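Long-range contacts in Sqt1 (Chaetomium thermophilum, PDB 4ZOY), which is a WD40-repeat chaperone of ribosome biogenesis and probably captures a nascent ribosomal protein while it is still being translated: residues A[112-117]-A[134-139]; A[167-172]-A[180-185]. All coordinates share one frame; numbering follows the deposited sequence.

From the N terminus, the chain first runs through interaction 1, where 112-117 pairs with 134-139 and closes a loop of 16 residues, half of them strand. Interaction 2 follows, pairing 167-172 with 180-185 across a seven-residue connection, 174-177 of which are not modelled. The two are in series: the first closes before the second opens, so they neither nest nor cross. Each joins the last two strands of a four-stranded antiparallel blade, and the blades are consecutive in the propeller. Their centres lie about 11 Å apart. Packing joins them at M114 CE and F169 CD2 (3.7 Å), and again where T139 CG2 approaches W167 NE1 at 3.4 Å.

Interaction 1. Residues A[112-117]-A[134-139]; sequences GRMRVY and AESQET
E135 forms salt bridges to two arginines, R113 just before strand 114-117 and R115 within it, and its two carboxylate oxygens divide the work of this R113-E135-R115 network. OE1 takes R113 NH1 at 3.0 Å through its syn lone pair; the bond is straight and lies in the guanidinium plane. OE2 receives R115 NH1 at 2.7 Å, nearly along its C-O axis and on a more bent path. E135 CG stands anti to the backbone N (chi1 173°) and the chain continues extended, while both guanidinium planes are turned steeply against the carboxylate, by 64° and 74°. R115 NE also donates to Y117 OH; the bonds to Y117 OH and E135 OE2, both near the plane, together hold the rotation of that guanidinium.

Backbone bonds set the antiparallel register. M114 and S136 form a hydrogen-bonded pair, with M114 N to S136 O at 2.7 Å and S136 N to M114 O at 2.9 Å. V116 N reaches A134 O at 2.8 Å, whereas the return bond from A134 N is weak.

Beyond the strand ends, one water donates a hydrogen bond to G112 O, accepts one from T139 N (2.8 Å) and also bonds T139 OG1. G112 CA makes a CA-H...O contact with T139 O at 3.3 Å.

The side chains of M114 and S136 touch, CE to CB at 3.8 Å.

Strand 104-109 flanks 114-117 on its other side, V106 touching M114 and F104 touching V116. M114 and V116 also pack on F169 and L171 of strand 166-171, in the following blade, while V180 of strand 180-186 touches M114 and A134.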
# COMPACT_ATOMS: atom_id res chain seq x y z
N GLY A 112 -15.76 -5.28 -8.69
CA GLY A 112 -16.41 -4.64 -7.56
C GLY A 112 -16.73 -5.59 -6.42
O GLY A 112 -17.24 -5.17 -5.37
N ARG A 113 -16.45 -6.87 -6.61
CA ARG A 113 -16.72 -7.85 -5.56
C ARG A 113 -15.69 -7.78 -4.45
O ARG A 113 -14.48 -7.75 -4.69
CB ARG A 113 -16.74 -9.27 -6.13
CG ARG A 113 -17.82 -9.51 -7.17
CD ARG A 113 -17.74 -10.94 -7.69
NE ARG A 113 -18.21 -11.04 -9.07
CZ ARG A 113 -19.46 -11.29 -9.41
NH1 ARG A 113 -20.38 -11.47 -8.47
NH2 ARG A 113 -19.81 -11.35 -10.68
N MET A 114 -16.19 -7.76 -3.22
CA MET A 114 -15.36 -7.93 -2.04
C MET A 114 -15.69 -9.28 -1.42
O MET A 114 -16.80 -9.49 -0.92
CB MET A 114 -15.59 -6.80 -1.03
CG MET A 114 -14.71 -6.91 0.19
SD MET A 114 -14.98 -5.64 1.46
CE MET A 114 -16.58 -6.14 2.12
N ARG A 115 -14.75 -10.22 -1.48
CA ARG A 115 -14.99 -11.55 -0.94
C ARG A 115 -14.25 -11.72 0.37
O ARG A 115 -13.06 -11.44 0.47
CB ARG A 115 -14.57 -12.63 -1.94
CG ARG A 115 -15.43 -12.59 -3.19
CD ARG A 115 -15.03 -13.63 -4.23
NE ARG A 115 -15.11 -15.00 -3.73
CZ ARG A 115 -16.21 -15.74 -3.74
NH1 ARG A 115 -17.35 -15.23 -4.20
NH2 ARG A 115 -16.18 -16.98 -3.28
N VAL A 116 -14.99 -12.18 1.38
CA VAL A 116 -14.48 -12.30 2.73
C VAL A 116 -14.30 -13.76 3.14
O VAL A 116 -15.25 -14.56 3.10
CB VAL A 116 -15.41 -11.60 3.74
CG1 VAL A 116 -14.92 -11.81 5.16
CG2 VAL A 116 -15.56 -10.12 3.40
N TYR A 117 -13.08 -14.11 3.54
CA TYR A 117 -12.73 -15.45 3.97
C TYR A 117 -12.27 -15.45 5.42
O TYR A 117 -11.43 -14.64 5.81
CB TYR A 117 -11.61 -16.04 3.10
CG TYR A 117 -11.95 -16.17 1.63
CD1 TYR A 117 -11.84 -15.09 0.76
CD2 TYR A 117 -12.38 -17.38 1.10
CE1 TYR A 117 -12.15 -15.20 -0.58
CE2 TYR A 117 -12.70 -17.50 -0.24
CZ TYR A 117 -12.58 -16.41 -1.07
OH TYR A 117 -12.90 -16.54 -2.40
N ALA A 134 -18.68 -14.46 2.94
CA ALA A 134 -19.59 -13.48 2.37
C ALA A 134 -18.98 -12.70 1.22
O ALA A 134 -17.76 -12.53 1.14
CB ALA A 134 -20.07 -12.52 3.45
N GLU A 135 -19.85 -12.21 0.35
CA GLU A 135 -19.45 -11.32 -0.73
C GLU A 135 -20.30 -10.06 -0.69
O GLU A 135 -21.51 -10.11 -0.47
CB GLU A 135 -19.59 -12.03 -2.08
CG GLU A 135 -19.37 -11.13 -3.29
CD GLU A 135 -19.34 -11.90 -4.59
OE1 GLU A 135 -20.07 -11.51 -5.53
OE2 GLU A 135 -18.57 -12.89 -4.69
N SER A 136 -19.63 -8.92 -0.87
CA SER A 136 -20.28 -7.61 -0.94
C SER A 136 -19.92 -6.96 -2.28
O SER A 136 -18.78 -7.06 -2.74
CB SER A 136 -19.83 -6.74 0.24
OG SER A 136 -20.14 -5.37 0.03
N GLN A 137 -20.89 -6.32 -2.93
CA GLN A 137 -20.62 -5.67 -4.21
C GLN A 137 -21.34 -4.33 -4.32
O GLN A 137 -22.28 -4.17 -5.10
CB GLN A 137 -21.02 -6.59 -5.37
CG GLN A 137 -20.51 -6.13 -6.74
CD GLN A 137 -20.91 -7.08 -7.86
OE1 GLN A 137 -21.69 -8.02 -7.65
NE2 GLN A 137 -20.37 -6.85 -9.05
N GLU A 138 -20.90 -3.36 -3.53
CA GLU A 138 -21.53 -2.04 -3.49
C GLU A 138 -21.02 -1.09 -4.58
O GLU A 138 -21.64 -0.06 -4.84
CB GLU A 138 -21.31 -1.39 -2.13
CG GLU A 138 -21.81 -2.19 -0.93
CD GLU A 138 -23.33 -2.17 -0.78
OE1 GLU A 138 -24.00 -1.42 -1.52
OE2 GLU A 138 -23.84 -2.90 0.09
N THR A 139 -19.89 -1.43 -5.20
CA THR A 139 -19.32 -0.60 -6.26
C THR A 139 -18.99 -1.46 -7.48
O THR A 139 -19.08 -2.68 -7.41
CB THR A 139 -18.03 0.12 -5.80
OG1 THR A 139 -16.94 -0.81 -5.76
CG2 THR A 139 -18.23 0.75 -4.43
O HOH W 1 -17.71 -2.91 -4.13

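Interaction 2. Residues A[167-172]-A[180-185]; sequences WVFTLD and VQIVQS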
# COMPACT_ATOMS: atom_id res chain seq x y z
N TRP A 167 -15.64 3.10 1.28
CA TRP A 167 -16.44 2.27 2.16
C TRP A 167 -15.59 1.75 3.31
O TRP A 167 -14.44 1.35 3.12
CB TRP A 167 -17.05 1.10 1.38
CG TRP A 167 -18.01 1.55 0.33
CD1 TRP A 167 -17.71 2.18 -0.85
CD2 TRP A 167 -19.44 1.41 0.35
NE1 TRP A 167 -18.86 2.45 -1.55
CE2 TRP A 167 -19.94 1.98 -0.84
CE3 TRP A 167 -20.35 0.84 1.26
CZ2 TRP A 167 -21.30 2.02 -1.14
CZ3 TRP A 167 -21.70 0.88 0.96
CH2 TRP A 167 -22.16 1.46 -0.23
N VAL A 168 -16.16 1.75 4.51
CA VAL A 168 -15.51 1.14 5.66
C VAL A 168 -16.41 0.03 6.19
O VAL A 168 -17.57 0.27 6.49
CB VAL A 168 -15.23 2.18 6.78
CG1 VAL A 168 -14.54 1.51 7.95
CG2 VAL A 168 -14.38 3.33 6.22
N PHE A 169 -15.86 -1.18 6.27
CA PHE A 169 -16.62 -2.35 6.71
C PHE A 169 -16.00 -2.93 7.95
O PHE A 169 -14.78 -2.90 8.11
CB PHE A 169 -16.64 -3.46 5.65
CG PHE A 169 -17.23 -3.05 4.34
CD1 PHE A 169 -18.60 -3.10 4.14
CD2 PHE A 169 -16.41 -2.66 3.28
CE1 PHE A 169 -19.16 -2.74 2.91
CE2 PHE A 169 -16.96 -2.30 2.06
CZ PHE A 169 -18.34 -2.34 1.87
N THR A 170 -16.84 -3.50 8.82
CA THR A 170 -16.31 -4.28 9.92
C THR A 170 -16.80 -5.72 9.80
O THR A 170 -17.97 -5.96 9.50
CB THR A 170 -16.69 -3.66 11.28
OG1 THR A 170 -15.96 -2.44 11.43
CG2 THR A 170 -16.30 -4.58 12.41
N LEU A 171 -15.87 -6.65 9.98
CA LEU A 171 -16.13 -8.08 9.78
C LEU A 171 -16.37 -8.67 11.16
O LEU A 171 -15.44 -8.90 11.93
CB LEU A 171 -14.95 -8.74 9.05
CG LEU A 171 -14.61 -7.99 7.74
CD1 LEU A 171 -13.51 -8.69 6.95
CD2 LEU A 171 -15.84 -7.78 6.87
N ASP A 172 -17.65 -8.88 11.47
CA ASP A 172 -18.07 -9.22 12.83
C ASP A 172 -19.40 -9.97 12.81
O ASP A 172 -20.35 -9.57 12.12
CB ASP A 172 -18.17 -7.95 13.68
CG ASP A 172 -18.61 -8.22 15.12
OD1 ASP A 172 -18.90 -9.38 15.49
OD2 ASP A 172 -18.65 -7.24 15.90
N VAL A 180 -20.95 -8.90 7.49
CA VAL A 180 -20.34 -7.66 7.02
C VAL A 180 -21.19 -6.43 7.40
O VAL A 180 -22.20 -6.14 6.76
CB VAL A 180 -20.11 -7.69 5.49
CG1 VAL A 180 -19.45 -6.40 5.04
CG2 VAL A 180 -19.28 -8.90 5.07
N GLN A 181 -20.77 -5.73 8.46
CA GLN A 181 -21.20 -4.36 8.83
C GLN A 181 -20.65 -3.27 7.95
O GLN A 181 -19.44 -3.20 7.71
CB GLN A 181 -20.77 -4.03 10.26
CG GLN A 181 -21.63 -4.54 11.28
CD GLN A 181 -20.87 -4.69 12.58
OE1 GLN A 181 -19.74 -5.34 12.63
NE2 GLN A 181 -21.44 -4.12 13.65
N ILE A 182 -21.52 -2.35 7.57
CA ILE A 182 -21.08 -1.12 6.96
C ILE A 182 -20.91 -0.02 8.02
O ILE A 182 -21.90 0.44 8.60
CB ILE A 182 -22.06 -0.68 5.91
CG1 ILE A 182 -22.27 -1.80 4.89
CG2 ILE A 182 -21.58 0.59 5.26
CD1 ILE A 182 -23.17 -1.38 3.77
N VAL A 183 -19.67 0.39 8.27
CA VAL A 183 -19.41 1.48 9.22
C VAL A 183 -19.63 2.84 8.58
O VAL A 183 -20.25 3.73 9.18
CB VAL A 183 -17.98 1.38 9.75
CG1 VAL A 183 -17.69 2.50 10.75
CG2 VAL A 183 -17.74 0.02 10.38
N GLN A 184 -19.11 3.01 7.37
CA GLN A 184 -19.27 4.25 6.60
C GLN A 184 -19.34 3.97 5.11
O GLN A 184 -18.75 3.01 4.63
CB GLN A 184 -18.10 5.21 6.84
CG GLN A 184 -17.85 5.62 8.26
CD GLN A 184 -18.82 6.67 8.77
OE1 GLN A 184 -19.70 7.14 8.04
NE2 GLN A 184 -18.65 7.05 10.03
N SER A 185 -20.06 4.83 4.40
CA SER A 185 -20.00 4.88 2.95
C SER A 185 -19.99 6.34 2.54
O SER A 185 -20.97 7.06 2.75
CB SER A 185 -21.18 4.13 2.31
OG SER A 185 -22.41 4.75 2.63
O HOH W 2 -18.53 -4.63 15.72
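S185 lays its CB over one face of the W167 indole, 3.5 Å from the six-membered ring centroid and 12° off the normal, while I182 CD1 comes to the edge of the same ring in its plane (CZ3 at 3.9 Å). This is the tightly packed part. F169 continues it, with CD1 against V180 CG1 at 3.5 Å and CE1 against I182 CG1; F169 and I182 lie side by side and point the same way. On the other face of the sheet V168 is buried too, its CG1 meeting V183 CB at 3.9 Å.

The solvent side is looser and more polar: I182 is exposed despite its aromatic contacts, and so are Q181 and D172. The last two meet through a water that donates to D172 OD2 at 2.6 Å and only weakly to Q181 OE1. V183 CG2 sits close to T170 OG1 (3.2 Å), a hydroxyl that is hydrogen-bonded to T156 OG1. Q184 bends at chi2 (-78°) and leads its amide away, where NE2 bonds V219 O.

Between F169 and V168 the register slips by one residue. V168 O accepts from V183 N at 2.8 Å and from Q184 N at 3.3 Å, so both residues face V168, the definition of a classic beta bulge. Bulged but otherwise regular, the pair is the outer hairpin of a four-stranded WD40 blade, with 180-186 as the edge strand of that blade in the propeller.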